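Local coordinates for protein peptidoglycan D,D-transpeptidase PbpA (Mycobacterium tuberculosis, PDB 3UPO) that probably cross-links the peptidoglycan of the cell wall as a penicillin-binding D,D-transpeptidase and takes part in regulating cell length, at residues Gln391-Thr396 and Ala418-Pro423. Sequence-based numbering, arbitrary orientation.
Sequences QIASKT and APAQAP. With PNM (open form - penicillin g), chain C.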
loop_
_atom_site.group_PDB
_atom_site.type_symbol
_atom_site.label_atom_id
_atom_site.label_comp_id
_atom_site.label_asym_id
_atom_site.label_seq_id
_atom_site.Cartn_x
_atom_site.Cartn_y
_atom_site.Cartn_z
ATOM N N GLN A 391 13.192 -15.607 7.416
ATOM C CA GLN A 391 14.054 -14.707 6.660
ATOM C C GLN A 391 13.228 -13.679 5.882
ATOM O O GLN A 391 12.433 -14.045 5.011
ATOM C CB GLN A 391 14.916 -15.521 5.693
ATOM C CG GLN A 391 15.999 -14.742 4.957
ATOM C CD GLN A 391 16.834 -15.663 4.073
ATOM O OE1 GLN A 391 16.323 -16.247 3.112
ATOM N NE2 GLN A 391 18.122 -15.809 4.405
ATOM N N ILE A 392 13.433 -12.399 6.201
ATOM C CA ILE A 392 12.722 -11.296 5.558
ATOM C C ILE A 392 13.641 -10.531 4.618
ATOM O O ILE A 392 14.807 -10.315 4.941
ATOM C CB ILE A 392 12.121 -10.310 6.614
ATOM C CG1 ILE A 392 11.071 -11.026 7.482
ATOM C CG2 ILE A 392 11.558 -9.045 5.932
ATOM C CD1 ILE A 392 10.616 -10.247 8.715
ATOM N N ALA A 393 13.107 -10.122 3.462
ATOM C CA ALA A 393 13.794 -9.205 2.546
ATOM C C ALA A 393 13.061 -7.900 2.604
ATOM O O ALA A 393 11.833 -7.894 2.538
ATOM C CB ALA A 393 13.764 -9.728 1.131
ATOM N N SER A 394 13.790 -6.793 2.709
ATOM C CA SER A 394 13.142 -5.513 2.909
ATOM C C SER A 394 13.976 -4.371 2.414
ATOM O O SER A 394 15.124 -4.552 2.014
ATOM C CB SER A 394 12.823 -5.296 4.395
ATOM O OG SER A 394 14.005 -5.063 5.154
ATOM N N LYS A 395 13.370 -3.189 2.417
ATOM C CA LYS A 395 14.086 -1.931 2.253
ATOM C C LYS A 395 13.334 -0.861 3.034
ATOM O O LYS A 395 12.118 -0.682 2.839
ATOM C CB LYS A 395 14.232 -1.543 0.781
ATOM C CG LYS A 395 15.068 -0.266 0.561
ATOM C CD LYS A 395 16.516 -0.443 1.093
ATOM C CE LYS A 395 17.328 0.833 1.035
ATOM N NZ LYS A 395 17.128 1.681 2.237
ATOM N N THR A 396 14.047 -0.181 3.933
ATOM C CA THR A 396 13.504 0.956 4.691
ATOM C C THR A 396 13.613 2.249 3.900
ATOM O O THR A 396 14.346 2.325 2.907
ATOM C CB THR A 396 14.227 1.182 6.041
ATOM O OG1 THR A 396 15.626 1.381 5.806
ATOM C CG2 THR A 396 14.017 0.005 6.983
ATOM N N ALA A 418 8.426 -12.041 2.502
ATOM C CA ALA A 418 8.835 -13.154 3.356
ATOM C C ALA A 418 7.991 -14.414 3.116
ATOM O O ALA A 418 6.854 -14.306 2.640
ATOM C CB ALA A 418 8.730 -12.748 4.830
ATOM N N PRO A 419 8.555 -15.611 3.399
ATOM C CA PRO A 419 9.995 -15.888 3.596
ATOM C C PRO A 419 10.744 -15.533 2.307
ATOM O O PRO A 419 10.222 -15.789 1.219
ATOM C CB PRO A 419 10.041 -17.401 3.816
ATOM C CG PRO A 419 8.671 -17.782 4.262
ATOM C CD PRO A 419 7.735 -16.827 3.558
ATOM N N ALA A 420 11.928 -14.937 2.410
ATOM C CA ALA A 420 12.649 -14.449 1.227
ATOM C C ALA A 420 12.862 -15.480 0.125
ATOM O O ALA A 420 13.012 -15.118 -1.048
ATOM C CB ALA A 420 13.985 -13.827 1.621
ATOM N N GLN A 421 12.867 -16.757 0.497
ATOM C CA GLN A 421 13.237 -17.831 -0.441
ATOM C C GLN A 421 12.041 -18.307 -1.230
ATOM O O GLN A 421 12.177 -18.696 -2.395
ATOM C CB GLN A 421 13.824 -19.030 0.294
ATOM C CG GLN A 421 14.971 -18.721 1.203
ATOM C CD GLN A 421 16.285 -18.663 0.462
ATOM O OE1 GLN A 421 16.613 -17.636 -0.153
ATOM N NE2 GLN A 421 17.055 -19.758 0.523
ATOM N N ALA A 422 10.880 -18.323 -0.576
ATOM C CA ALA A 422 9.631 -18.673 -1.243
ATOM C C ALA A 422 8.453 -17.869 -0.664
ATOM O O ALA A 422 7.677 -18.395 0.128
ATOM C CB ALA A 422 9.379 -20.188 -1.173
ATOM N N PRO A 423 8.320 -16.595 -1.089
ATOM C CA PRO A 423 7.447 -15.575 -0.479
ATOM C C PRO A 423 5.943 -15.879 -0.444
ATOM O O PRO A 423 5.355 -16.328 -1.440
ATOM C CB PRO A 423 7.727 -14.328 -1.327
ATOM C CG PRO A 423 9.098 -14.594 -1.954
ATOM C CD PRO A 423 9.069 -16.045 -2.241
HETATM O O8 PNM C . 15.224 7.188 2.682
HETATM C C7 PNM C . 16.379 7.239 2.248
HETATM N N4 PNM C . 17.537 5.901 3.916
HETATM C C3 PNM C . 16.926 5.888 5.224
HETATM C C11 PNM C . 16.323 4.552 5.513
HETATM O O13 PNM C . 15.318 4.515 6.255
HETATM O O12 PNM C . 16.844 3.542 4.987
HETATM C C2 PNM C . 18.019 6.362 6.203
HETATM C C10 PNM C . 17.427 7.054 7.425
HETATM C C9 PNM C . 18.945 5.240 6.669
HETATM S S1 PNM C . 18.932 7.558 5.273
HETATM C C5 PNM C . 18.337 7.075 3.665
HETATM C C6 PNM C . 17.445 8.084 2.922
HETATM N N14 PNM C . 16.765 9.052 3.760
HETATM C C15 PNM C . 17.372 10.229 4.360
HETATM O O16 PNM C . 18.436 10.678 3.543
HETATM C C17 PNM C . 16.318 11.321 4.631
HETATM C C18 PNM C . 16.589 12.545 3.788
HETATM C C19 PNM C . 17.286 13.625 4.342
HETATM C C20 PNM C . 17.543 14.748 3.538
HETATM C C21 PNM C . 17.121 14.798 2.201
HETATM C C22 PNM C . 16.428 13.714 1.652
HETATM C C23 PNM C . 16.159 12.590 2.448
#
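With CG trans to the backbone nitrogen (chi1 -172°) and the chain extended beyond CG, Gln391 reaches alongside the turn that carries Ala420 and Gln421. The site illustrates how the start of an edge strand in the antiparallel sheet of the transpeptidase fold is joined to the loop that follows its neighbour: strand 393-399 is entered just where the adjacent strand 411-418 runs out into the loop leading to strand 425-431. A single backbone bond joins the two segments, Ala420 N donating to Gln391 O at 2.8 Å, with the donor tilted 29° from the carbonyl plane. Pro419, which follows a cis peptide bond, brings its CA to 3.4 Å from the same Gln391 O in a CA-H...O contact.

Small apolar contacts add to this. Ala420 CB lies 4.1 Å from Ala393 CB, and both side chains also touch Val375 of helix 364-380. Ile392 holds CG1 beside its own backbone nitrogen, and that methylene meets Ala418 CB at 3.9 Å, while Ile454 of helix 442-458 packs against both residues.

At the far end of 391-396 the strand becomes active-site wall. Lys395, in what looks like the K(T/S)G motif of this family, bonds through NZ to Ser252 OG, and Thr396 OG1 donates to carboxylate O12 of the opened penicillin at 2.6 Å.

Between the two glutamines, Gln391 and Gln421, the amide planes stand 84° apart, and Gln391 OE1 rests 3.4 Å from Gln421 CG.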